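Local coordinates for protein yahD a copper inducible hydrolase (Lactococcus lactis subsp. lactis, PDB 3OG9) that is probably a hydrolase of the alpha/beta-hydrolase fold, induced by copper, that binds D-malate in its pocket, at residues I52-Q55 with F61-R64; S78-T83 with R122-F127; D84-E89 with L117-R122. One frame throughout, in Å; residues are numbered along the deposited sequence.

Contact 1: residues I52-Q55 with F61-R64. With MLT (D-malate), chain C.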
# COMPACT_ATOMS: atom_id res chain seq x y z
N ILE A 52 -7.04 3.85 13.23
CA ILE A 52 -6.25 4.53 14.28
C ILE A 52 -6.29 6.05 14.14
O ILE A 52 -6.02 6.59 13.06
CB ILE A 52 -4.79 3.99 14.29
CG1 ILE A 52 -4.76 2.44 14.42
CG2 ILE A 52 -3.93 4.66 15.38
CD1 ILE A 52 -5.55 1.86 15.59
N ASN A 53 -6.54 6.75 15.25
CA ASN A 53 -6.74 8.20 15.23
C ASN A 53 -6.08 8.97 16.40
O ASN A 53 -6.51 10.08 16.74
CB ASN A 53 -8.25 8.47 15.17
CG ASN A 53 -8.59 9.89 14.80
OD1 ASN A 53 -7.93 10.52 13.96
ND2 ASN A 53 -9.65 10.40 15.41
N GLU A 54 -5.03 8.40 16.99
CA GLU A 54 -4.38 8.98 18.17
C GLU A 54 -4.00 10.42 17.86
O GLU A 54 -3.29 10.70 16.88
CB GLU A 54 -3.19 8.12 18.63
CG GLU A 54 -3.59 6.65 18.72
CD GLU A 54 -2.72 5.80 19.61
OE1 GLU A 54 -3.31 5.06 20.42
OE2 GLU A 54 -1.47 5.85 19.49
N GLN A 55 -4.58 11.31 18.68
CA GLN A 55 -4.47 12.77 18.54
C GLN A 55 -4.97 13.31 17.19
O GLN A 55 -4.39 14.25 16.64
CB GLN A 55 -3.05 13.25 18.86
CG GLN A 55 -2.56 12.80 20.26
CD GLN A 55 -1.20 13.36 20.65
OE1 GLN A 55 -0.25 13.36 19.84
NE2 GLN A 55 -1.08 13.81 21.91
N PHE A 61 -2.19 1.63 11.86
CA PHE A 61 -1.77 0.85 13.04
C PHE A 61 -0.99 1.76 13.97
O PHE A 61 -0.57 2.84 13.58
CB PHE A 61 -0.95 -0.42 12.64
CG PHE A 61 0.38 -0.10 12.04
CD1 PHE A 61 1.50 0.11 12.86
CD2 PHE A 61 0.51 0.07 10.67
CE1 PHE A 61 2.74 0.45 12.33
CE2 PHE A 61 1.77 0.43 10.12
CZ PHE A 61 2.89 0.60 10.96
N LYS A 62 -0.86 1.35 15.23
CA LYS A 62 -0.30 2.23 16.27
C LYS A 62 1.22 2.29 16.22
O LYS A 62 1.88 1.33 15.77
CB LYS A 62 -0.73 1.71 17.64
CG LYS A 62 -2.20 1.94 17.93
CD LYS A 62 -2.65 1.11 19.13
CE LYS A 62 -2.55 1.87 20.43
NZ LYS A 62 -1.16 2.05 20.93
N LEU A 63 1.76 3.41 16.69
CA LEU A 63 3.18 3.59 16.95
C LEU A 63 3.41 3.36 18.43
O LEU A 63 2.43 3.28 19.20
CB LEU A 63 3.62 5.02 16.60
CG LEU A 63 3.54 5.33 15.08
CD1 LEU A 63 3.92 6.77 14.79
CD2 LEU A 63 4.40 4.34 14.24
N ARG A 64 4.68 3.32 18.82
CA ARG A 64 5.05 3.01 20.22
C ARG A 64 5.25 4.19 21.23
O ARG A 64 5.60 3.94 22.37
CB ARG A 64 6.16 1.93 20.30
CG ARG A 64 5.74 0.55 19.76
CD ARG A 64 6.69 -0.52 20.34
NE ARG A 64 6.65 -1.80 19.60
CZ ARG A 64 5.76 -2.76 19.82
NH1 ARG A 64 4.80 -2.59 20.74
NH2 ARG A 64 5.82 -3.90 19.10
C1 MLT C . 4.50 3.96 9.10
O1 MLT C . 3.97 4.16 10.23
O2 MLT C . 3.95 3.21 8.27
C2 MLT C . 5.82 4.61 8.76
O3 MLT C . 6.34 5.36 9.85
C3 MLT C . 5.71 5.49 7.51
C4 MLT C . 4.84 6.71 7.71
O4 MLT C . 5.19 7.76 7.13
O5 MLT C . 3.79 6.73 8.40
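Phe61 meets Ile52 through its backbone rather than its ring: Ile52 CG1 lies 3.7 Å from Phe61 CA and equally close to the amide N, while the bond from CA to CB of Phe61 points away from residues 52-55. With chi1 at 67°, Phe61 CG sits between the backbone N and the carbonyl carbon, and the ring is carried to the malate. There its CZ comes within 3.8 Å of O1 of the ligand, and O1 approaches the ring obliquely. Arg59, which also binds malate, makes a cation-pi contact with the same ring and donates from NE to Phe61 O.

The side chain of Lys62 meets residues 52-55 at two places. The CG methylene is met at 4.1 Å by Ile52 CD1, Ile52 CG2 is just as near, and the two side chains cross at about a right angle. Beyond CG the lysine bends at chi3 (93°) and chi4, bringing its end to the Glu54 carboxylate. Glu54 OE1 is 3.3 Å from Lys62 CE, closer than to the charged nitrogen; the salt bridge from OE1 to Lys62 NZ is long, at 3.7 Å. Leu63 CD2 lies 4.0 Å from malate O1.

The two sets of neighbours of residues 61-64 thus differ in chemistry: Phe61 lines the malate pocket and Leu63 merely comes near the ligand, while against residues 52-55 a small apolar patch is followed by a loose ion pair at the exposed Glu54, which probably contributes only modest electrostatic attraction.

Contact 2: residues S78-T83 with R122-F127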
# COMPACT_ATOMS: atom_id res chain seq x y z
N SER A 78 -0.65 -4.34 17.08
CA SER A 78 -1.62 -3.49 16.40
C SER A 78 -1.60 -3.77 14.91
O SER A 78 -2.66 -3.91 14.31
CB SER A 78 -1.36 -2.01 16.66
OG SER A 78 -2.27 -1.16 15.96
N LEU A 79 -0.40 -3.83 14.33
CA LEU A 79 -0.26 -4.11 12.90
C LEU A 79 -0.99 -5.39 12.57
O LEU A 79 -1.74 -5.47 11.61
CB LEU A 79 1.23 -4.18 12.47
CG LEU A 79 1.53 -4.61 11.03
CD1 LEU A 79 0.94 -3.60 10.03
CD2 LEU A 79 3.02 -4.87 10.79
N ASP A 80 -0.79 -6.41 13.40
CA ASP A 80 -1.42 -7.71 13.13
C ASP A 80 -2.95 -7.62 13.25
O ASP A 80 -3.67 -8.09 12.37
CB ASP A 80 -0.83 -8.79 14.06
CG ASP A 80 -1.38 -10.18 13.77
OD1 ASP A 80 -1.46 -10.58 12.57
OD2 ASP A 80 -1.78 -10.84 14.75
N GLU A 81 -3.44 -6.96 14.31
CA GLU A 81 -4.89 -6.84 14.52
C GLU A 81 -5.56 -6.04 13.38
O GLU A 81 -6.62 -6.43 12.87
CB GLU A 81 -5.20 -6.20 15.88
CG GLU A 81 -4.84 -7.11 17.05
CD GLU A 81 -4.53 -6.32 18.34
OE1 GLU A 81 -4.94 -5.15 18.46
OE2 GLU A 81 -3.86 -6.89 19.24
N GLU A 82 -4.94 -4.93 12.98
CA GLU A 82 -5.57 -4.03 12.00
C GLU A 82 -5.50 -4.62 10.61
O GLU A 82 -6.43 -4.42 9.80
CB GLU A 82 -4.93 -2.64 12.01
CG GLU A 82 -5.18 -1.87 13.32
CD GLU A 82 -6.66 -1.66 13.60
OE1 GLU A 82 -7.42 -1.22 12.70
OE2 GLU A 82 -7.08 -1.98 14.72
N THR A 83 -4.44 -5.36 10.33
CA THR A 83 -4.39 -6.04 9.02
C THR A 83 -5.39 -7.22 8.91
O THR A 83 -5.90 -7.48 7.82
CB THR A 83 -2.99 -6.44 8.58
OG1 THR A 83 -2.38 -7.29 9.55
CG2 THR A 83 -2.12 -5.17 8.33
N ARG A 122 2.57 -11.24 4.04
CA ARG A 122 2.04 -12.15 5.03
C ARG A 122 1.01 -13.10 4.43
O ARG A 122 0.52 -13.98 5.14
CB ARG A 122 1.36 -11.36 6.17
CG ARG A 122 2.32 -10.70 7.18
CD ARG A 122 2.84 -11.74 8.14
NE ARG A 122 3.65 -11.23 9.24
CZ ARG A 122 4.14 -12.00 10.20
NH1 ARG A 122 3.89 -13.31 10.17
NH2 ARG A 122 4.87 -11.50 11.18
N GLY A 123 0.63 -12.87 3.16
CA GLY A 123 -0.40 -13.68 2.49
C GLY A 123 -1.83 -13.49 3.01
O GLY A 123 -2.66 -14.40 2.92
N LYS A 124 -2.12 -12.31 3.55
CA LYS A 124 -3.46 -12.03 4.06
C LYS A 124 -4.42 -11.57 2.96
O LYS A 124 -5.63 -11.79 3.06
CB LYS A 124 -3.42 -11.01 5.20
CG LYS A 124 -2.66 -11.41 6.47
CD LYS A 124 -2.97 -10.38 7.58
CE LYS A 124 -2.28 -10.73 8.88
NZ LYS A 124 -2.78 -9.97 10.10
N ILE A 125 -3.88 -10.95 1.91
CA ILE A 125 -4.65 -10.57 0.71
C ILE A 125 -3.86 -10.95 -0.55
O ILE A 125 -2.68 -10.63 -0.67
CB ILE A 125 -5.03 -9.04 0.63
CG1 ILE A 125 -5.80 -8.55 1.85
CG2 ILE A 125 -5.94 -8.75 -0.60
CD1 ILE A 125 -6.54 -7.15 1.70
N ASN A 126 -4.53 -11.60 -1.49
CA ASN A 126 -3.95 -11.95 -2.78
C ASN A 126 -4.18 -10.84 -3.83
O ASN A 126 -4.90 -11.05 -4.83
CB ASN A 126 -4.56 -13.28 -3.25
CG ASN A 126 -3.83 -13.86 -4.46
OD1 ASN A 126 -2.61 -13.74 -4.60
ND2 ASN A 126 -4.60 -14.45 -5.35
N PHE A 127 -3.58 -9.68 -3.60
CA PHE A 127 -3.60 -8.60 -4.62
C PHE A 127 -2.98 -9.10 -5.94
O PHE A 127 -2.03 -9.90 -5.94
CB PHE A 127 -2.77 -7.38 -4.19
CG PHE A 127 -3.29 -6.66 -2.97
CD1 PHE A 127 -4.54 -6.05 -2.98
CD2 PHE A 127 -2.49 -6.55 -1.83
CE1 PHE A 127 -5.01 -5.35 -1.84
CE2 PHE A 127 -2.93 -5.86 -0.71
CZ PHE A 127 -4.20 -5.27 -0.71
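Lys124 reaches the helix at Asp80 and Thr83 with an almost fully extended side chain, crossing both partners at about a right angle. The principal partner of its ammonium group is Asp84 OD1, in a salt bridge, and a carboxylate and a hydroxyl one helical turn apart complete the grip. NZ donates to Thr83 OG1 at 2.8 Å and to Asp80 OD1 at 2.9 Å, the latter bond forming part of a second salt bridge. The Asp80 carboxylate is met from above its plane, NZ lying 35° out of it. Asp80 holds its CG anti to the backbone N (chi1 -177°), which swings the acid along the helix surface to the lysine. Thr83 points its CA-CB bond at the loop, and the lysine methylenes run past its hydroxyl, with CD 3.7 Å from OG1. With two acidic partners, the positive charge is probably well stabilised.

Gly123, with positive phi, closes a Schellman motif at the end of helix 111-121, and Lys124 follows directly in the loop leading to strand 129-133. The contact therefore ties that helix-to-strand connection to helix 76-97, while Thr83 also packs on Met119 of helix 111-121.

Contact 3: residues D84-E89 with L117-R122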
# COMPACT_ATOMS: atom_id res chain seq x y z
N ASP A 84 -5.70 -7.88 10.02
CA ASP A 84 -6.80 -8.88 10.03
C ASP A 84 -8.11 -8.17 9.75
O ASP A 84 -8.93 -8.63 8.94
CB ASP A 84 -6.89 -9.62 11.35
CG ASP A 84 -5.83 -10.70 11.50
OD1 ASP A 84 -5.08 -10.98 10.56
OD2 ASP A 84 -5.75 -11.24 12.60
N TRP A 85 -8.29 -7.03 10.40
CA TRP A 85 -9.50 -6.24 10.21
C TRP A 85 -9.62 -5.76 8.77
O TRP A 85 -10.67 -5.92 8.14
CB TRP A 85 -9.55 -5.03 11.16
CG TRP A 85 -10.71 -4.14 10.75
CD1 TRP A 85 -12.03 -4.34 11.01
CD2 TRP A 85 -10.63 -2.97 9.94
NE1 TRP A 85 -12.79 -3.33 10.45
CE2 TRP A 85 -11.95 -2.48 9.78
CE3 TRP A 85 -9.57 -2.26 9.36
CZ2 TRP A 85 -12.23 -1.33 9.06
CZ3 TRP A 85 -9.86 -1.11 8.65
CH2 TRP A 85 -11.18 -0.67 8.50
N LEU A 86 -8.52 -5.21 8.23
CA LEU A 86 -8.55 -4.66 6.89
C LEU A 86 -8.77 -5.74 5.82
O LEU A 86 -9.51 -5.52 4.90
CB LEU A 86 -7.27 -3.85 6.59
CG LEU A 86 -7.19 -3.09 5.25
CD1 LEU A 86 -8.35 -2.15 5.05
CD2 LEU A 86 -5.86 -2.33 5.18
N THR A 87 -8.12 -6.89 5.95
CA THR A 87 -8.35 -7.97 4.98
C THR A 87 -9.84 -8.38 4.98
O THR A 87 -10.44 -8.55 3.92
CB THR A 87 -7.37 -9.18 5.15
OG1 THR A 87 -7.70 -10.21 4.20
CG2 THR A 87 -7.43 -9.75 6.53
N ASP A 88 -10.45 -8.45 6.16
CA ASP A 88 -11.85 -8.88 6.28
C ASP A 88 -12.74 -7.78 5.71
O ASP A 88 -13.72 -8.05 5.04
CB ASP A 88 -12.23 -9.21 7.73
CG ASP A 88 -11.63 -10.54 8.21
OD1 ASP A 88 -11.16 -11.34 7.37
OD2 ASP A 88 -11.60 -10.74 9.44
N GLU A 89 -12.36 -6.53 5.96
CA GLU A 89 -13.11 -5.40 5.46
C GLU A 89 -13.05 -5.32 3.94
O GLU A 89 -14.07 -5.04 3.29
CB GLU A 89 -12.61 -4.09 6.08
CG GLU A 89 -13.57 -2.90 5.93
CD GLU A 89 -14.86 -3.08 6.78
OE1 GLU A 89 -14.89 -3.99 7.65
OE2 GLU A 89 -15.84 -2.32 6.55
N LEU A 117 1.83 -3.71 1.59
CA LEU A 117 3.02 -4.52 1.38
C LEU A 117 3.15 -5.61 2.44
O LEU A 117 3.50 -6.75 2.14
CB LEU A 117 4.24 -3.63 1.40
CG LEU A 117 4.44 -2.80 0.15
CD1 LEU A 117 5.53 -1.76 0.46
CD2 LEU A 117 4.81 -3.69 -1.05
N ASN A 118 2.84 -5.25 3.67
CA ASN A 118 2.85 -6.25 4.74
C ASN A 118 1.77 -7.34 4.59
O ASN A 118 2.07 -8.52 4.74
CB ASN A 118 2.77 -5.54 6.10
CG ASN A 118 2.95 -6.51 7.27
OD1 ASN A 118 1.99 -7.05 7.80
ND2 ASN A 118 4.21 -6.74 7.66
N MET A 119 0.54 -6.94 4.27
CA MET A 119 -0.55 -7.89 3.99
C MET A 119 -0.21 -8.87 2.86
O MET A 119 -0.52 -10.06 2.95
CB MET A 119 -1.83 -7.14 3.64
CG MET A 119 -2.48 -6.53 4.89
SD MET A 119 -4.05 -5.69 4.57
CE MET A 119 -3.62 -4.60 3.23
N PHE A 120 0.43 -8.34 1.83
CA PHE A 120 0.80 -9.10 0.62
C PHE A 120 1.83 -10.15 1.03
O PHE A 120 1.69 -11.36 0.72
CB PHE A 120 1.44 -8.12 -0.35
CG PHE A 120 1.56 -8.63 -1.76
CD1 PHE A 120 0.48 -9.24 -2.40
CD2 PHE A 120 2.74 -8.42 -2.47
CE1 PHE A 120 0.57 -9.67 -3.74
CE2 PHE A 120 2.84 -8.84 -3.81
CZ PHE A 120 1.74 -9.47 -4.44
N LEU A 121 2.86 -9.69 1.74
CA LEU A 121 3.98 -10.55 2.16
C LEU A 121 3.57 -11.58 3.23
O LEU A 121 4.17 -12.66 3.31
CB LEU A 121 5.14 -9.69 2.66
CG LEU A 121 5.96 -9.04 1.54
CD1 LEU A 121 6.84 -7.93 2.07
CD2 LEU A 121 6.81 -10.08 0.83
N ARG A 122 2.57 -11.24 4.04
CA ARG A 122 2.04 -12.15 5.03
C ARG A 122 1.01 -13.10 4.43
O ARG A 122 0.52 -13.98 5.14
CB ARG A 122 1.36 -11.36 6.17
CG ARG A 122 2.32 -10.70 7.18
CD ARG A 122 2.84 -11.74 8.14
NE ARG A 122 3.65 -11.23 9.24
CZ ARG A 122 4.14 -12.00 10.20
NH1 ARG A 122 3.89 -13.31 10.17
NH2 ARG A 122 4.87 -11.50 11.18
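Leu86 and Met119 make the apolar contact between the two helices, their side chains crossing at about a right angle. The methyl CE of Met119 is the leading atom, 3.7 Å from Leu86 CD2. The sulfur follows closely, with SD 3.9 Å from the same methyl and 4.1 Å from Leu86 CG, so one branch of the leucine is touched by both ends of the S-CH3 bond. Met119 runs out extended through chi2 and then bends at chi3 (-51°), which lays its methyl group against the leucine. Leu86 also packs on Ile48 of strand 45-48.

Contact with the backbone is slighter. Thr87 N stands 4.5 Å from Met119 SD, where the two segments come nearest, CA to CA: those atoms of Thr87 and Met119 are 7.9 Å apart.

A polar link lies beside this apolar pair. Thr87 OG1 is hydrogen-bonded to Lys124 O, so the loop after helix 111-121 is joined to the same helix.

A mixed, mostly parallel sheet flanked by helices is the framework of the alpha/beta-hydrolase fold, and helices 76-97 and 111-121 are two neighbouring helices packed on it. The second of them leaves the probable nucleophile elbow around Ser110, a residue that binds malate.

In the fold
Contact 3 is the buried one, contact 2 is partly buried and ionic, and contact 1 lies farthest from the chain's centre, about 18 Å away. Contacts 2 and 3 have centres about 2 Å apart and join successive turns of helix 76-97 to helix 111-121 and the loop after it; Lys124 N probably bonds to Met119 O between them. Their chemistry divides accordingly, apolar between the helices and ionic at the loop. Contact 1 instead joins two parts of one long loop and carries the pocket residue Phe61. It meets contact 2 where Phe61 packs on Leu79 and Lys62 N probably bonds to Ser78 OG.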